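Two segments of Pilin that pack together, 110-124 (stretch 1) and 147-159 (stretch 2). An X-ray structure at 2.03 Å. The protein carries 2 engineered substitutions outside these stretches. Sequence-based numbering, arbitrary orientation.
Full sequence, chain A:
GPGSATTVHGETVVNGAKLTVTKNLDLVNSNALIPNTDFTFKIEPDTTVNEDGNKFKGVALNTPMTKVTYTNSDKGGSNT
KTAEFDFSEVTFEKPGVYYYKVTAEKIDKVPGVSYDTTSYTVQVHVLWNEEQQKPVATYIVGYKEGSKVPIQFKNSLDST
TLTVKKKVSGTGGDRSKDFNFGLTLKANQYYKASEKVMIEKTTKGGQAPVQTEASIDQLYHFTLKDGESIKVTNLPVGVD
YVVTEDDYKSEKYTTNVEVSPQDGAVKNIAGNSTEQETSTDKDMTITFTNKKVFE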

# COMPACT_ATOMS: atom_id res chain seq x y z
N VAL A 110 -0.10 -7.55 -3.63
CA VAL A 110 -0.97 -6.40 -3.86
C VAL A 110 -0.21 -5.41 -4.73
O VAL A 110 0.93 -5.06 -4.42
CB VAL A 110 -1.33 -5.73 -2.51
CG1 VAL A 110 -2.26 -4.52 -2.69
CG2 VAL A 110 -1.91 -6.76 -1.54
N PRO A 111 -0.84 -4.94 -5.83
CA PRO A 111 -0.18 -4.00 -6.74
C PRO A 111 0.33 -2.75 -6.02
O PRO A 111 -0.36 -2.22 -5.16
CB PRO A 111 -1.28 -3.65 -7.75
CG PRO A 111 -2.25 -4.79 -7.65
CD PRO A 111 -2.25 -5.15 -6.20
N GLY A 112 1.53 -2.31 -6.38
CA GLY A 112 2.18 -1.17 -5.74
C GLY A 112 2.85 -1.43 -4.39
O GLY A 112 3.47 -0.52 -3.83
N VAL A 113 2.71 -2.64 -3.85
CA VAL A 113 3.29 -2.96 -2.53
C VAL A 113 4.63 -3.68 -2.59
O VAL A 113 4.76 -4.69 -3.26
CB VAL A 113 2.31 -3.78 -1.62
CG1 VAL A 113 2.99 -4.14 -0.29
CG2 VAL A 113 1.02 -2.97 -1.37
N SER A 114 5.61 -3.13 -1.89
CA SER A 114 6.90 -3.77 -1.70
C SER A 114 6.90 -4.43 -0.32
O SER A 114 6.65 -3.76 0.69
CB SER A 114 8.01 -2.72 -1.75
OG SER A 114 8.05 -2.10 -3.02
N TYR A 115 7.19 -5.72 -0.30
CA TYR A 115 7.05 -6.52 0.91
C TYR A 115 8.29 -6.53 1.79
O TYR A 115 9.43 -6.62 1.30
CB TYR A 115 6.62 -7.94 0.53
CG TYR A 115 5.16 -8.00 0.16
CD1 TYR A 115 4.19 -8.31 1.11
CD2 TYR A 115 4.74 -7.70 -1.14
CE1 TYR A 115 2.84 -8.35 0.77
CE2 TYR A 115 3.41 -7.73 -1.49
CZ TYR A 115 2.46 -8.05 -0.54
OH TYR A 115 1.14 -8.08 -0.90
N ASP A 116 8.06 -6.42 3.10
CA ASP A 116 9.13 -6.57 4.09
C ASP A 116 9.70 -7.98 4.05
O ASP A 116 8.98 -8.97 4.20
CB ASP A 116 8.63 -6.23 5.49
CG ASP A 116 9.76 -5.99 6.48
OD1 ASP A 116 10.87 -6.52 6.25
OD2 ASP A 116 9.55 -5.28 7.48
N THR A 117 11.01 -8.07 3.83
CA THR A 117 11.69 -9.36 3.74
C THR A 117 12.24 -9.83 5.09
O THR A 117 12.80 -10.93 5.18
CB THR A 117 12.81 -9.37 2.66
OG1 THR A 117 13.73 -8.30 2.92
CG2 THR A 117 12.22 -9.21 1.25
N THR A 118 12.08 -9.00 6.12
CA THR A 118 12.62 -9.30 7.46
C THR A 118 12.22 -10.70 7.96
O THR A 118 11.10 -11.16 7.78
CB THR A 118 12.24 -8.20 8.49
OG1 THR A 118 12.63 -6.92 7.97
CG2 THR A 118 12.94 -8.43 9.83
N SER A 119 13.19 -11.36 8.59
CA SER A 119 12.94 -12.63 9.24
C SER A 119 13.32 -12.45 10.69
O SER A 119 14.40 -11.93 11.00
CB SER A 119 13.78 -13.74 8.60
OG SER A 119 13.39 -15.03 9.06
N TYR A 120 12.41 -12.84 11.58
CA TYR A 120 12.69 -12.77 13.00
C TYR A 120 12.97 -14.14 13.59
O TYR A 120 12.31 -15.13 13.25
CB TYR A 120 11.52 -12.13 13.74
CG TYR A 120 11.34 -10.65 13.51
CD1 TYR A 120 10.48 -10.17 12.51
CD2 TYR A 120 11.99 -9.73 14.33
CE1 TYR A 120 10.30 -8.79 12.33
CE2 TYR A 120 11.82 -8.37 14.15
CZ TYR A 120 10.99 -7.90 13.15
OH TYR A 120 10.84 -6.55 13.02
N THR A 121 13.95 -14.21 14.48
CA THR A 121 14.13 -15.41 15.28
C THR A 121 13.39 -15.14 16.58
O THR A 121 13.52 -14.06 17.18
CB THR A 121 15.61 -15.74 15.51
OG1 THR A 121 16.23 -15.94 14.23
CG2 THR A 121 15.75 -17.04 16.32
N VAL A 122 12.56 -16.11 16.97
CA VAL A 122 11.74 -15.99 18.16
C VAL A 122 12.11 -17.10 19.15
O VAL A 122 12.18 -18.29 18.79
CB VAL A 122 10.22 -16.01 17.80
CG1 VAL A 122 9.35 -16.34 19.01
CG2 VAL A 122 9.79 -14.65 17.21
N GLN A 123 12.39 -16.69 20.37
CA GLN A 123 12.72 -17.57 21.50
C GLN A 123 11.51 -17.56 22.43
O GLN A 123 11.13 -16.50 22.93
CB GLN A 123 13.92 -17.03 22.26
CG GLN A 123 15.26 -17.12 21.54
CD GLN A 123 16.43 -16.49 22.32
OE1 GLN A 123 16.24 -15.88 23.37
NE2 GLN A 123 17.63 -16.62 21.78
N VAL A 124 10.87 -18.71 22.63
CA VAL A 124 9.90 -18.86 23.70
C VAL A 124 10.62 -19.44 24.93
O VAL A 124 11.15 -20.55 24.87
CB VAL A 124 8.70 -19.73 23.31
CG1 VAL A 124 7.70 -19.81 24.50
CG2 VAL A 124 7.98 -19.17 22.06
N SER A 147 19.54 -7.05 17.92
CA SER A 147 18.82 -6.22 18.85
C SER A 147 17.51 -6.93 19.13
O SER A 147 16.80 -7.32 18.20
CB SER A 147 18.64 -4.80 18.30
OG SER A 147 19.90 -4.23 17.93
N LYS A 148 17.22 -7.14 20.42
CA LYS A 148 15.94 -7.65 20.86
C LYS A 148 14.92 -6.54 20.64
O LYS A 148 15.09 -5.42 21.13
CB LYS A 148 15.97 -8.03 22.34
CG LYS A 148 17.02 -9.07 22.73
CD LYS A 148 16.75 -10.44 22.10
CE LYS A 148 17.09 -11.56 23.09
NZ LYS A 148 16.27 -12.78 22.82
N VAL A 149 13.88 -6.86 19.87
CA VAL A 149 12.91 -5.87 19.40
C VAL A 149 11.53 -6.49 19.24
O VAL A 149 11.42 -7.71 19.13
CB VAL A 149 13.33 -5.22 18.04
CG1 VAL A 149 14.46 -4.20 18.23
CG2 VAL A 149 13.71 -6.28 16.99
N PRO A 150 10.47 -5.65 19.23
CA PRO A 150 9.13 -6.12 18.90
C PRO A 150 9.08 -6.69 17.49
O PRO A 150 9.88 -6.30 16.64
CB PRO A 150 8.28 -4.85 18.95
CG PRO A 150 8.98 -4.01 19.96
CD PRO A 150 10.44 -4.24 19.67
N ILE A 151 8.17 -7.63 17.27
CA ILE A 151 7.96 -8.17 15.94
C ILE A 151 7.14 -7.13 15.17
O ILE A 151 5.95 -6.90 15.44
CB ILE A 151 7.24 -9.55 15.98
CG1 ILE A 151 7.90 -10.52 16.99
CG2 ILE A 151 7.17 -10.17 14.58
CD1 ILE A 151 9.42 -10.67 16.86
N GLN A 152 7.81 -6.47 14.24
CA GLN A 152 7.22 -5.41 13.44
C GLN A 152 7.59 -5.65 11.98
O GLN A 152 8.72 -6.05 11.67
CB GLN A 152 7.72 -4.04 13.90
CG GLN A 152 6.87 -3.42 15.01
CD GLN A 152 7.61 -2.42 15.88
OE1 GLN A 152 8.69 -1.91 15.52
NE2 GLN A 152 7.04 -2.13 17.05
N PHE A 153 6.61 -5.44 11.11
CA PHE A 153 6.81 -5.52 9.67
C PHE A 153 6.32 -4.21 9.00
O PHE A 153 5.27 -3.67 9.36
CB PHE A 153 6.07 -6.72 9.09
CG PHE A 153 6.70 -8.05 9.43
CD1 PHE A 153 7.79 -8.52 8.71
CD2 PHE A 153 6.19 -8.84 10.46
CE1 PHE A 153 8.38 -9.76 9.01
CE2 PHE A 153 6.76 -10.07 10.76
CZ PHE A 153 7.86 -10.53 10.04
N LYS A 154 7.08 -3.71 8.03
CA LYS A 154 6.74 -2.44 7.37
C LYS A 154 6.80 -2.62 5.86
O LYS A 154 7.88 -2.60 5.28
CB LYS A 154 7.70 -1.32 7.82
CG LYS A 154 7.30 0.09 7.33
CD LYS A 154 7.98 1.24 8.09
CE LYS A 154 9.44 1.42 7.67
NZ LYS A 154 10.00 2.74 8.10
N ASN A 155 5.65 -2.86 5.24
CA ASN A 155 5.56 -2.85 3.79
C ASN A 155 5.44 -1.41 3.27
O ASN A 155 5.05 -0.51 4.03
CB ASN A 155 4.37 -3.68 3.30
CG ASN A 155 4.54 -5.16 3.56
OD1 ASN A 155 5.65 -5.66 3.85
ND2 ASN A 155 3.44 -5.90 3.44
N SER A 156 5.81 -1.20 2.01
CA SER A 156 5.70 0.14 1.39
C SER A 156 4.65 0.14 0.28
O SER A 156 4.66 -0.71 -0.60
CB SER A 156 7.05 0.64 0.84
OG SER A 156 6.95 2.02 0.48
N LEU A 157 3.71 1.08 0.38
CA LEU A 157 2.70 1.23 -0.66
C LEU A 157 3.12 2.37 -1.59
O LEU A 157 3.22 3.53 -1.19
CB LEU A 157 1.34 1.55 -0.04
CG LEU A 157 0.20 1.83 -1.02
CD1 LEU A 157 -0.19 0.59 -1.82
CD2 LEU A 157 -0.99 2.41 -0.24
N ASP A 158 3.39 2.01 -2.84
CA ASP A 158 3.69 3.01 -3.87
C ASP A 158 2.39 3.36 -4.61
O ASP A 158 1.40 2.62 -4.56
CB ASP A 158 4.78 2.48 -4.83
CG ASP A 158 5.44 3.61 -5.67
OD1 ASP A 158 5.09 4.80 -5.53
OD2 ASP A 158 6.33 3.28 -6.47
N SER A 159 2.37 4.51 -5.27
CA SER A 159 1.24 4.89 -6.12
C SER A 159 1.81 5.73 -7.23
O SER A 159 3.01 5.91 -7.30
CB SER A 159 0.16 5.61 -5.31
OG SER A 159 0.71 6.70 -4.62

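The most unusual feature of this contact is the way side chains take over from the backbone where the two strands part. Beyond a short antiparallel ladder, the main chain of stretch 1 leaves stretch 2, and Asn155 and Asp116 continue the pairing. The backbone N of Asp116 donates to Asn155 OD1 at 2.6 Å, while Asp116 OD2 accepts from the backbone N of Lys154 at 3.0 Å. In each bond a side-chain oxygen, Asn155 OD1 or Asp116 OD2, accepts from a backbone N, the role a carbonyl plays in the ladder. Asp116 is well suited to this role because its second carboxylate oxygen is free for its own segment: OD1 accepts from Thr118 N at 2.8 Å and from Thr118 OG1 at a very short 2.5 Å. One carboxylate therefore ties the local turn of the chain to the neighbouring strand. Asn155, buried and with chi1 in the m well, carries its amide toward stretch 1, where ND2 lies 3.4 Å from Tyr115 CD1.

The ladder itself is conventional. Ser114 and Ser156 form an antiparallel hydrogen-bonded pair, with Ser114 N to Ser156 O at 2.9 Å and Ser156 N to Ser114 O at 3.0 Å. Their side chains share one face of the sheet, where small serines suit a partly solvent-accessible position. Val113 and Leu157 form the adjacent non-hydrogen-bonded pair and place their side chains on the other face, with Val113 CG2 3.8 Å from Leu157 CD1. A CA-H...O contact from Val113 CA to Ser156 O, 3.3 Å, adds to the pairing. The ladder ends with Asp158 N donating to Gly112 O at 2.7 Å. Gly112 belongs to a type II turn from Val110 to Val113, closed by Val113 N to Val110 O at 3.1 Å. Its positive phi favours glycine, and an ideal CB here would sit 2.9 Å from Asp158 O, a clash.

Farther along, strands 119-124 and 151-157 run nearly antiparallel, at 173°, but their axes approach no closer than 8.7 Å, so side chains fill the space between them. Tyr120 dominates this region and has the largest area covered by the opposing stretch. Its CA-to-CB bond points toward stretch 2, and its hydroxyl reaches across to donate to Gln152 O at 2.6 Å, which lets an otherwise buried polar group be satisfied. The ring edge of Tyr120 meets the face of Phe153, with centroids 5.3 Å apart and planes at 86°; Tyr120 CD1 approaches Phe153 CZ to 3.6 Å. Ile151 covers a face of the tyrosine ring, its CD1 lying 4.2 Å from the ring centroid in an off-centre CH-pi contact. The same methyl reaches Val122 CG2 at 4.0 Å, while Val149 CG2 packs 4.0 Å from Tyr120 CE2 near the ring plane. Tyr120, Val122, Ile151 and Phe153 are buried, and their apolar and aromatic surfaces suit this packing; Val149, partly exposed, lies at its margin.

At the far end, the long side chain of exposed Lys148 brings NZ within 3.1 Å of Gln123 OE1, a weak hydrogen bond. In all, the contact buries 811 Å², summed over both stretches.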